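Local coordinates for protein pyridoxal kinase (Entamoeba histolytica, PDB 4S1H) that probably phosphorylates pyridoxal to pyridoxal 5'-phosphate with ATP, acting as a magnesium-dependent kinase of the ribokinase-like fold, at residues P112-G118 / T145-L150; D138-A144 / V175-I181; T219-L224 / A241-L245. All coordinates share one frame; numbering follows the deposited sequence.

Contact 1 (P112-G118 / T145-L150). With MG (magnesium ion), chain E.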
loop_
_atom_site.group_PDB
_atom_site.type_symbol
_atom_site.label_atom_id
_atom_site.label_comp_id
_atom_site.label_asym_id
_atom_site.label_seq_id
_atom_site.Cartn_x
_atom_site.Cartn_y
_atom_site.Cartn_z
ATOM N N PRO A 112 -15.569 6.738 10.212
ATOM C CA PRO A 112 -16.482 7.302 9.230
ATOM C C PRO A 112 -15.819 8.508 8.576
ATOM O O PRO A 112 -15.394 9.412 9.266
ATOM C CB PRO A 112 -17.692 7.683 10.064
ATOM C CG PRO A 112 -17.159 7.959 11.429
ATOM C CD PRO A 112 -15.903 7.132 11.580
ATOM N N ILE A 113 -15.711 8.488 7.258
ATOM C CA ILE A 113 -15.106 9.576 6.489
ATOM C C ILE A 113 -16.215 10.237 5.706
ATOM O O ILE A 113 -16.676 9.744 4.683
ATOM C CB ILE A 113 -14.006 9.098 5.521
ATOM C CG1 ILE A 113 -13.023 8.181 6.244
ATOM C CG2 ILE A 113 -13.306 10.294 4.889
ATOM C CD1 ILE A 113 -12.340 8.800 7.441
ATOM N N LEU A 114 -16.654 11.366 6.214
ATOM C CA LEU A 114 -17.780 12.063 5.617
ATOM C C LEU A 114 -17.475 13.524 5.299
ATOM O O LEU A 114 -17.984 14.055 4.314
ATOM C CB LEU A 114 -18.999 11.972 6.519
ATOM C CG LEU A 114 -19.483 10.570 6.869
ATOM C CD1 LEU A 114 -20.621 10.683 7.856
ATOM C CD2 LEU A 114 -19.940 9.846 5.626
ATOM N N GLY A 115 -16.660 14.180 6.113
ATOM C CA GLY A 115 -16.378 15.599 5.874
ATOM C C GLY A 115 -15.588 16.240 6.991
ATOM O O GLY A 115 -15.123 15.587 7.915
ATOM N N ASP A 116 -15.444 17.545 6.898
ATOM C CA ASP A 116 -14.712 18.313 7.886
ATOM C C ASP A 116 -15.098 19.772 7.749
ATOM O O ASP A 116 -15.647 20.193 6.723
ATOM C CB ASP A 116 -13.200 18.145 7.674
ATOM C CG ASP A 116 -12.394 18.351 8.948
ATOM O OD1 ASP A 116 -12.968 18.794 9.981
ATOM O OD2 ASP A 116 -11.178 18.024 8.924
ATOM N N ASN A 117 -14.815 20.547 8.790
ATOM C CA ASN A 117 -15.105 21.993 8.791
ATOM C C ASN A 117 -16.572 22.306 8.436
ATOM O O ASN A 117 -16.871 23.259 7.712
ATOM C CB ASN A 117 -14.118 22.700 7.847
ATOM C CG ASN A 117 -12.670 22.431 8.212
ATOM O OD1 ASN A 117 -11.851 22.214 7.330
ATOM N ND2 ASN A 117 -12.352 22.414 9.513
ATOM N N GLY A 118 -17.474 21.461 8.927
ATOM C CA GLY A 118 -18.909 21.590 8.675
ATOM C C GLY A 118 -19.420 21.266 7.279
ATOM O O GLY A 118 -20.604 21.474 7.010
ATOM N N THR A 145 -17.343 17.207 12.843
ATOM C CA THR A 145 -18.255 17.336 11.719
ATOM C C THR A 145 -18.970 16.013 11.405
ATOM O O THR A 145 -20.184 15.980 11.163
ATOM C CB THR A 145 -17.497 17.829 10.472
ATOM O OG1 THR A 145 -17.048 19.173 10.698
ATOM C CG2 THR A 145 -18.396 17.834 9.256
ATOM N N GLU A 146 -18.184 14.944 11.403
ATOM C CA GLU A 146 -18.690 13.619 11.114
ATOM C C GLU A 146 -19.676 13.183 12.190
ATOM O O GLU A 146 -20.752 12.667 11.853
ATOM C CB GLU A 146 -17.549 12.633 10.882
ATOM C CG GLU A 146 -16.838 12.979 9.596
ATOM C CD GLU A 146 -15.418 12.506 9.501
ATOM O OE1 GLU A 146 -14.807 12.190 10.553
ATOM O OE2 GLU A 146 -14.949 12.453 8.330
ATOM N N LEU A 147 -19.342 13.431 13.463
ATOM C CA LEU A 147 -20.282 13.193 14.560
ATOM C C LEU A 147 -21.602 13.931 14.357
ATOM O O LEU A 147 -22.669 13.366 14.555
ATOM C CB LEU A 147 -19.656 13.549 15.926
ATOM C CG LEU A 147 -20.484 13.262 17.183
ATOM C CD1 LEU A 147 -20.785 11.763 17.330
ATOM C CD2 LEU A 147 -19.746 13.746 18.416
ATOM N N SER A 148 -21.536 15.190 13.933
ATOM C CA SER A 148 -22.735 15.946 13.648
ATOM C C SER A 148 -23.569 15.339 12.511
ATOM O O SER A 148 -24.800 15.263 12.604
ATOM C CB SER A 148 -22.346 17.387 13.327
ATOM O OG SER A 148 -23.471 18.179 13.064
ATOM N N PHE A 149 -22.915 14.899 11.449
ATOM C CA PHE A 149 -23.610 14.239 10.332
ATOM C C PHE A 149 -24.230 12.900 10.718
ATOM O O PHE A 149 -25.254 12.537 10.166
ATOM C CB PHE A 149 -22.681 14.022 9.114
ATOM C CG PHE A 149 -22.235 15.294 8.431
ATOM C CD1 PHE A 149 -23.051 16.431 8.410
ATOM C CD2 PHE A 149 -21.009 15.349 7.764
ATOM C CE1 PHE A 149 -22.641 17.598 7.781
ATOM C CE2 PHE A 149 -20.601 16.523 7.130
ATOM C CZ PHE A 149 -21.417 17.645 7.140
ATOM N N LEU A 150 -23.616 12.179 11.647
ATOM C CA LEU A 150 -24.129 10.889 12.063
ATOM C C LEU A 150 -25.290 10.990 13.033
ATOM O O LEU A 150 -25.987 9.995 13.236
ATOM C CB LEU A 150 -23.020 10.056 12.711
ATOM C CG LEU A 150 -21.908 9.622 11.801
ATOM C CD1 LEU A 150 -20.738 9.103 12.639
ATOM C CD2 LEU A 150 -22.432 8.572 10.824
HETATM MG MG MG E . -9.743 17.430 10.481
HETATM O O HOH W 1 -14.828 18.591 12.116
HETATM O O HOH W 2 -11.160 17.860 11.892
HETATM O O HOH W 3 -8.223 16.988 8.995
#
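E146, L114 and T145 carry most of the interface between P112-G118 and the first turns of helix 144-151, where a tight beta-hairpin is pinned to the helix. The hairpin pairs strand 115-116 with strand 119-120, and N117 and G118, both with positive phi (53° and 72°), have the backbone shape of a type I' turn at its tip. E146 reaches across, stretched out past CG, and its OE2 accepts two successive backbone N-H groups. The bond from L114 N to E146 OE2 is 2.9 Å and arrives from above the carboxylate plane; that from G115 N to the same OE2 is longer, 3.3 Å, but lies near the plane on the anti side. Two donors on one oxygen restrict how the carboxylate can turn. Next to this carboxylate L114 faces the helix: its CB meets the edge of the F149 ring at CD2 (4.1 Å), near the ring plane, while its CD1 lies 4.1 Å from L150 CD2, the two leucines roughly perpendicular to each other. P112 extends the apolar strip, its CG 3.9 Å from L150 CD1, and helix 124-133 covers the same patch through V126 and M130. At the other end D116 points away from the helix, binding a magnesium ion through OD2 at 2.2 Å, yet its OD1 accepts from a water that in turn accepts from T145 N. T145 places OG1 beside its own backbone N (chi1 -67°), and G118 N donates to that hydroxyl oxygen at 2.9 Å, nearly straight.

Contact 2 (D138-A144 / V175-I181). With MG (magnesium ion), chain D; ADP (adenosine-5'-diphosphate), chain C.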
loop_
_atom_site.group_PDB
_atom_site.type_symbol
_atom_site.label_atom_id
_atom_site.label_comp_id
_atom_site.label_asym_id
_atom_site.label_seq_id
_atom_site.Cartn_x
_atom_site.Cartn_y
_atom_site.Cartn_z
ATOM N N ASP A 138 -17.011 -1.628 17.336
ATOM C CA ASP A 138 -16.548 -1.627 18.713
ATOM C C ASP A 138 -16.079 -0.231 19.161
ATOM O O ASP A 138 -16.170 0.120 20.335
ATOM C CB ASP A 138 -15.462 -2.668 18.850
ATOM C CG ASP A 138 -15.999 -4.073 18.620
ATOM O OD1 ASP A 138 -16.649 -4.622 19.562
ATOM O OD2 ASP A 138 -15.871 -4.578 17.488
ATOM N N ILE A 139 -15.582 0.552 18.211
ATOM C CA ILE A 139 -15.134 1.910 18.416
ATOM C C ILE A 139 -15.303 2.678 17.117
ATOM O O ILE A 139 -15.081 2.121 15.999
ATOM C CB ILE A 139 -13.688 1.935 18.915
ATOM C CG1 ILE A 139 -13.221 3.345 19.197
ATOM C CG2 ILE A 139 -12.750 1.253 17.907
ATOM C CD1 ILE A 139 -11.903 3.410 19.923
ATOM N N ILE A 140 -15.655 3.946 17.222
ATOM C CA ILE A 140 -15.714 4.808 16.061
ATOM C C ILE A 140 -14.836 6.026 16.279
ATOM O O ILE A 140 -14.707 6.486 17.423
ATOM C CB ILE A 140 -17.146 5.187 15.649
ATOM C CG1 ILE A 140 -17.852 6.061 16.699
ATOM C CG2 ILE A 140 -17.974 3.931 15.408
ATOM C CD1 ILE A 140 -19.150 6.642 16.166
ATOM N N THR A 141 -14.284 6.587 15.197
ATOM C CA THR A 141 -13.301 7.698 15.271
ATOM C C THR A 141 -13.651 8.900 14.380
ATOM O O THR A 141 -12.825 9.321 13.528
ATOM C CB THR A 141 -11.888 7.180 14.944
ATOM O OG1 THR A 141 -11.920 6.562 13.658
ATOM C CG2 THR A 141 -11.421 6.147 15.936
ATOM N N PRO A 142 -14.858 9.449 14.518
ATOM C CA PRO A 142 -15.212 10.624 13.740
ATOM C C PRO A 142 -14.522 11.898 14.254
ATOM O O PRO A 142 -14.256 12.016 15.454
ATOM C CB PRO A 142 -16.710 10.770 14.024
ATOM C CG PRO A 142 -16.852 10.283 15.433
ATOM C CD PRO A 142 -15.902 9.123 15.513
ATOM N N ASN A 143 -14.327 12.875 13.375
ATOM C CA ASN A 143 -14.151 14.252 13.800
ATOM C C ASN A 143 -15.512 14.874 14.201
ATOM O O ASN A 143 -16.574 14.231 14.089
ATOM C CB ASN A 143 -13.391 15.081 12.739
ATOM C CG ASN A 143 -14.179 15.272 11.455
ATOM O OD1 ASN A 143 -15.412 15.256 11.452
ATOM N ND2 ASN A 143 -13.461 15.428 10.341
ATOM N N ALA A 144 -15.500 16.116 14.682
ATOM C CA ALA A 144 -16.729 16.745 15.155
ATOM C C ALA A 144 -17.783 16.880 14.052
ATOM O O ALA A 144 -18.972 16.660 14.285
ATOM C CB ALA A 144 -16.443 18.086 15.771
ATOM N N VAL A 175 -17.768 2.747 22.223
ATOM C CA VAL A 175 -16.704 3.740 22.391
ATOM C C VAL A 175 -16.719 4.699 21.221
ATOM O O VAL A 175 -16.786 4.278 20.075
ATOM C CB VAL A 175 -15.319 3.117 22.547
ATOM C CG1 VAL A 175 -14.288 4.194 22.855
ATOM C CG2 VAL A 175 -15.310 2.033 23.622
ATOM N N ILE A 176 -16.623 5.985 21.500
ATOM C CA ILE A 176 -16.598 7.018 20.481
ATOM C C ILE A 176 -15.419 7.902 20.798
ATOM O O ILE A 176 -15.374 8.506 21.867
ATOM C CB ILE A 176 -17.895 7.840 20.419
ATOM C CG1 ILE A 176 -19.144 6.938 20.204
ATOM C CG2 ILE A 176 -17.817 8.899 19.343
ATOM C CD1 ILE A 176 -20.417 7.619 20.624
ATOM N N LEU A 177 -14.463 7.974 19.883
ATOM C CA LEU A 177 -13.332 8.850 19.973
ATOM C C LEU A 177 -13.606 9.991 18.997
ATOM O O LEU A 177 -13.529 9.815 17.793
ATOM C CB LEU A 177 -12.038 8.095 19.581
ATOM C CG LEU A 177 -10.751 8.840 19.847
ATOM C CD1 LEU A 177 -10.495 9.020 21.339
ATOM C CD2 LEU A 177 -9.571 8.138 19.197
ATOM N N VAL A 178 -13.949 11.164 19.526
ATOM C CA VAL A 178 -14.164 12.349 18.720
ATOM C C VAL A 178 -12.806 13.016 18.558
ATOM O O VAL A 178 -12.225 13.490 19.510
ATOM C CB VAL A 178 -15.193 13.318 19.361
ATOM C CG1 VAL A 178 -15.521 14.392 18.339
ATOM C CG2 VAL A 178 -16.442 12.575 19.792
ATOM N N THR A 179 -12.279 12.979 17.349
ATOM C CA THR A 179 -10.830 13.184 17.123
ATOM C C THR A 179 -10.459 14.658 17.119
ATOM O O THR A 179 -9.275 14.999 17.261
ATOM C CB THR A 179 -10.340 12.518 15.816
ATOM O OG1 THR A 179 -11.050 13.008 14.676
ATOM C CG2 THR A 179 -10.531 11.020 15.889
ATOM N N SER A 180 -11.432 15.518 16.864
ATOM C CA SER A 180 -11.178 16.948 16.853
ATOM C C SER A 180 -12.441 17.727 17.067
ATOM O O SER A 180 -13.433 17.532 16.363
ATOM C CB SER A 180 -10.508 17.431 15.551
ATOM O OG SER A 180 -11.221 17.092 14.386
ATOM N N ILE A 181 -12.385 18.573 18.090
ATOM C CA ILE A 181 -13.405 19.558 18.405
ATOM C C ILE A 181 -12.651 20.871 18.580
ATOM O O ILE A 181 -11.763 20.967 19.418
ATOM C CB ILE A 181 -14.156 19.228 19.708
ATOM C CG1 ILE A 181 -14.803 17.846 19.641
ATOM C CG2 ILE A 181 -15.190 20.320 20.007
ATOM C CD1 ILE A 181 -15.137 17.251 20.999
HETATM MG MG MG D . -11.605 9.574 11.787
HETATM P PB ADP C . -9.730 14.164 10.122
HETATM O O1B ADP C . -10.383 15.527 10.075
HETATM O O2B ADP C . -8.728 13.939 9.002
HETATM O O3B ADP C . -10.741 13.080 10.339
HETATM P PA ADP C . -8.692 15.282 12.588
HETATM O O1A ADP C . -9.679 14.996 13.688
HETATM O O2A ADP C . -8.700 16.619 11.925
HETATM O O3A ADP C . -8.822 14.139 11.445
HETATM O "O5'" ADP C . -7.222 15.006 13.106
HETATM C "C5'" ADP C . -6.806 13.796 13.706
HETATM C "C4'" ADP C . -5.739 14.149 14.703
HETATM O "O4'" ADP C . -4.668 14.813 14.033
HETATM C "C3'" ADP C . -6.253 15.135 15.747
HETATM O "O3'" ADP C . -6.803 14.452 16.879
HETATM C "C2'" ADP C . -5.022 15.929 16.063
HETATM O "O2'" ADP C . -4.243 15.240 17.030
HETATM C "C1'" ADP C . -4.241 15.956 14.761
HETATM N N9 ADP C . -4.421 17.179 13.944
HETATM C C8 ADP C . -5.150 17.365 12.836
HETATM N N7 ADP C . -5.028 18.631 12.363
HETATM C C5 ADP C . -4.188 19.270 13.189
HETATM C C6 ADP C . -3.603 20.628 13.275
HETATM N N6 ADP C . -3.935 21.555 12.352
HETATM N N1 ADP C . -2.768 20.882 14.305
HETATM C C2 ADP C . -2.447 19.939 15.235
HETATM N N3 ADP C . -2.938 18.683 15.208
HETATM C C4 ADP C . -3.791 18.309 14.225
HETATM O O HOH W 4 -11.104 11.441 12.475
HETATM O O HOH W 5 -13.076 10.287 10.679
HETATM O O HOH W 6 -9.734 8.804 12.913
HETATM O O HOH W 7 -10.230 9.808 10.068
#
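The straightest bond between D138-A144 and V175-I181 runs from L177 N to I140 O, 2.9 Å long with 172° at the hydrogen. T179 N donates to P142 O at 2.9 Å, I140 N donates to V175 O, and a weak bond from A144 N to S180 O closes the row. The end-to-end directions differ by just 12°, so the segments run parallel, joining strand 139-140 at the border of the central sheet to strand 175-183. Past I140 the chain serves the nucleotide: T141 O binds a second magnesium ion, distinct from the one on D116, at 2.1 Å, alongside D111, and N143 ND2 donates to ADP O1B. T179 OG1 and S180 OG both donate to ADP O1A, at 2.6 and 2.7 Å; each hydroxyl sits between its backbone N and carbonyl carbon, which turns it to the phosphate. The ribose hydroxyl O3' of ADP donates to T179 O at 2.6 Å, so T179 holds both sugar and alpha-phosphate. N143 OD1, meanwhile, caps the helix by accepting from E146 N. Outward, I140 and I176 run alongside each other in the same direction, CG1 to CG1 3.8 Å, against L168 of helix 158-170, while I139 CD1 touches V175 CG1. A water on the metal donates to T179 OG1 and to ADP O3B, coupling magnesium, protein and both phosphates; backbone pairing probably helps to set the spacing of N143, T179 and S180, consistent with a nucleotide site built on strand ends.

Contact 3 (T219-L224 / A241-L245). With ADP (adenosine-5'-diphosphate), chain C.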
loop_
_atom_site.group_PDB
_atom_site.type_symbol
_atom_site.label_atom_id
_atom_site.label_comp_id
_atom_site.label_asym_id
_atom_site.label_seq_id
_atom_site.Cartn_x
_atom_site.Cartn_y
_atom_site.Cartn_z
ATOM N N THR A 219 -4.246 8.583 9.545
ATOM C CA THR A 219 -2.992 8.260 10.220
ATOM C C THR A 219 -3.266 7.969 11.692
ATOM O O THR A 219 -2.826 6.959 12.216
ATOM C CB THR A 219 -1.990 9.393 10.020
ATOM O OG1 THR A 219 -1.709 9.516 8.620
ATOM C CG2 THR A 219 -0.722 9.174 10.809
ATOM N N LEU A 220 -4.051 8.818 12.350
ATOM C CA LEU A 220 -4.450 8.536 13.737
ATOM C C LEU A 220 -5.089 7.149 13.901
ATOM O O LEU A 220 -4.724 6.389 14.817
ATOM C CB LEU A 220 -5.423 9.611 14.292
ATOM C CG LEU A 220 -6.040 9.370 15.696
ATOM C CD1 LEU A 220 -4.974 9.195 16.759
ATOM C CD2 LEU A 220 -6.987 10.493 16.043
ATOM N N THR A 221 -6.045 6.838 13.032
ATOM C CA THR A 221 -6.776 5.597 13.073
ATOM C C THR A 221 -5.802 4.406 13.046
ATOM O O THR A 221 -5.937 3.497 13.879
ATOM C CB THR A 221 -7.718 5.506 11.873
ATOM O OG1 THR A 221 -8.797 6.430 12.033
ATOM C CG2 THR A 221 -8.284 4.102 11.684
ATOM N N TYR A 222 -4.847 4.399 12.120
ATOM C CA TYR A 222 -3.964 3.213 11.999
ATOM C C TYR A 222 -2.885 3.128 13.073
ATOM O O TYR A 222 -2.544 2.037 13.503
ATOM C CB TYR A 222 -3.370 3.101 10.593
ATOM C CG TYR A 222 -4.460 2.789 9.604
ATOM C CD1 TYR A 222 -5.035 1.505 9.539
ATOM C CD2 TYR A 222 -4.943 3.759 8.758
ATOM C CE1 TYR A 222 -6.074 1.226 8.643
ATOM C CE2 TYR A 222 -5.979 3.486 7.868
ATOM C CZ TYR A 222 -6.534 2.229 7.829
ATOM O OH TYR A 222 -7.548 1.940 6.956
ATOM N N ILE A 223 -2.422 4.263 13.586
ATOM C CA ILE A 223 -1.464 4.205 14.707
ATOM C C ILE A 223 -2.201 3.709 15.968
ATOM O O ILE A 223 -1.710 2.817 16.666
ATOM C CB ILE A 223 -0.752 5.543 14.978
ATOM C CG1 ILE A 223 0.067 5.975 13.739
ATOM C CG2 ILE A 223 0.198 5.386 16.166
ATOM C CD1 ILE A 223 0.613 7.393 13.795
ATOM N N LEU A 224 -3.353 4.309 16.247
ATOM C CA LEU A 224 -4.199 3.856 17.377
ATOM C C LEU A 224 -4.500 2.356 17.327
ATOM O O LEU A 224 -4.236 1.619 18.277
ATOM C CB LEU A 224 -5.512 4.640 17.365
ATOM C CG LEU A 224 -6.597 4.158 18.323
ATOM C CD1 LEU A 224 -6.100 4.259 19.748
ATOM C CD2 LEU A 224 -7.848 4.976 18.077
ATOM N N ALA A 241 -0.645 7.671 19.855
ATOM C CA ALA A 241 -1.049 7.990 18.504
ATOM C C ALA A 241 -1.084 9.506 18.285
ATOM O O ALA A 241 -0.514 9.991 17.305
ATOM C CB ALA A 241 -2.375 7.339 18.150
ATOM N N ILE A 242 -1.658 10.252 19.234
ATOM C CA ILE A 242 -1.742 11.700 19.106
ATOM C C ILE A 242 -0.361 12.326 19.207
ATOM O O ILE A 242 -0.055 13.274 18.487
ATOM C CB ILE A 242 -2.688 12.286 20.190
ATOM C CG1 ILE A 242 -4.106 11.758 19.925
ATOM C CG2 ILE A 242 -2.580 13.811 20.320
ATOM C CD1 ILE A 242 -4.927 12.456 18.880
ATOM N N SER A 243 0.488 11.754 20.051
ATOM C CA SER A 243 1.863 12.208 20.209
ATOM C C SER A 243 2.668 12.014 18.962
ATOM O O SER A 243 3.354 12.942 18.517
ATOM C CB SER A 243 2.530 11.568 21.433
ATOM O OG SER A 243 1.820 11.926 22.617
ATOM N N THR A 244 2.593 10.812 18.388
ATOM C CA THR A 244 3.297 10.511 17.146
ATOM C C THR A 244 2.802 11.410 16.017
ATOM O O THR A 244 3.598 11.949 15.251
ATOM C CB THR A 244 3.156 9.028 16.817
ATOM O OG1 THR A 244 3.799 8.278 17.856
ATOM C CG2 THR A 244 3.792 8.687 15.470
ATOM N N LEU A 245 1.495 11.650 15.975
ATOM C CA LEU A 245 0.942 12.551 14.956
ATOM C C LEU A 245 1.459 13.984 15.080
ATOM O O LEU A 245 1.747 14.637 14.063
ATOM C CB LEU A 245 -0.584 12.517 15.009
ATOM C CG LEU A 245 -1.429 12.952 13.809
ATOM C CD1 LEU A 245 -0.855 12.634 12.440
ATOM C CD2 LEU A 245 -2.799 12.302 13.951
HETATM P PB ADP C . -9.730 14.164 10.122
HETATM O O1B ADP C . -10.383 15.527 10.075
HETATM O O2B ADP C . -8.728 13.939 9.002
HETATM O O3B ADP C . -10.741 13.080 10.339
HETATM P PA ADP C . -8.692 15.282 12.588
HETATM O O1A ADP C . -9.679 14.996 13.688
HETATM O O2A ADP C . -8.700 16.619 11.925
HETATM O O3A ADP C . -8.822 14.139 11.445
HETATM O "O5'" ADP C . -7.222 15.006 13.106
HETATM C "C5'" ADP C . -6.806 13.796 13.706
HETATM C "C4'" ADP C . -5.739 14.149 14.703
HETATM O "O4'" ADP C . -4.668 14.813 14.033
HETATM C "C3'" ADP C . -6.253 15.135 15.747
HETATM O "O3'" ADP C . -6.803 14.452 16.879
HETATM C "C2'" ADP C . -5.022 15.929 16.063
HETATM O "O2'" ADP C . -4.243 15.240 17.030
HETATM C "C1'" ADP C . -4.241 15.956 14.761
HETATM N N9 ADP C . -4.421 17.179 13.944
HETATM C C8 ADP C . -5.150 17.365 12.836
HETATM N N7 ADP C . -5.028 18.631 12.363
HETATM C C5 ADP C . -4.188 19.270 13.189
HETATM C C6 ADP C . -3.603 20.628 13.275
HETATM N N6 ADP C . -3.935 21.555 12.352
HETATM N N1 ADP C . -2.768 20.882 14.305
HETATM C C2 ADP C . -2.447 19.939 15.235
HETATM N N3 ADP C . -2.938 18.683 15.208
HETATM C C4 ADP C . -3.791 18.309 14.225
#
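L220 of helix 216-229 meets A241-L245 first through its CB, 3.8 Å from L245 CD2. Its CA–CB bond runs alongside the second helix, and CG, anti to the backbone N (chi1 174°), brings the methyl end nearer to it. CD1 presses on A241 CB at 3.5 Å, tighter than usual for two carbons, and also touches I242 CD1; CD2 lies 4.0 Å from that same I242 CD1 and close to ADP C5'. The two segments cross steeply, their N-to-C directions 131° apart and their axes 9.3 Å apart at the closest, and A241 offers only a methyl here. In this ribokinase-like fold helix 216-229 begins in a glycine-rich G-x-G-D sequence, and G217 N bonds ADP; helix 234-250 then flanks the nucleotide's sugar. I242 CD1 comes within 3.4 Å of ADP O3', and L245 CD2 within 3.1 Å of ADP O4'. Beyond L220, I223 spans A241 and T244, about one turn apart, CG2 beside A241 CA and CB, CD1 on T244 CG2, which it crosses at a slant. T219 turns its methyl to the second helix, CG2 3.8 Å from L245 CD1, while its OG1 bonds G215 O.

In the fold
Contact 3 is wholly buried and contact 2 largely so, whereas contact 1 is partly open at its turn. Contacts 1 and 2 interlock along the chain: strand 139-140 leads through residues 141-143 into helix 144-151, and N143 ND2 probably bonds G115 O, so the hairpin and the ADP site share N143. Contact 3 follows later in the chain; it meets contact 2 where L220 packs on T179 and L224 on L177. Side-chain oxygens grip backbone N-H groups in contact 1, and backbone pairs with backbone in contact 2. Contact 2 holds the phosphates and ribose O3' by hydrogen bonds, contact 3 lies against the ribose with carbons, and D116 of contact 1 also comes near ADP.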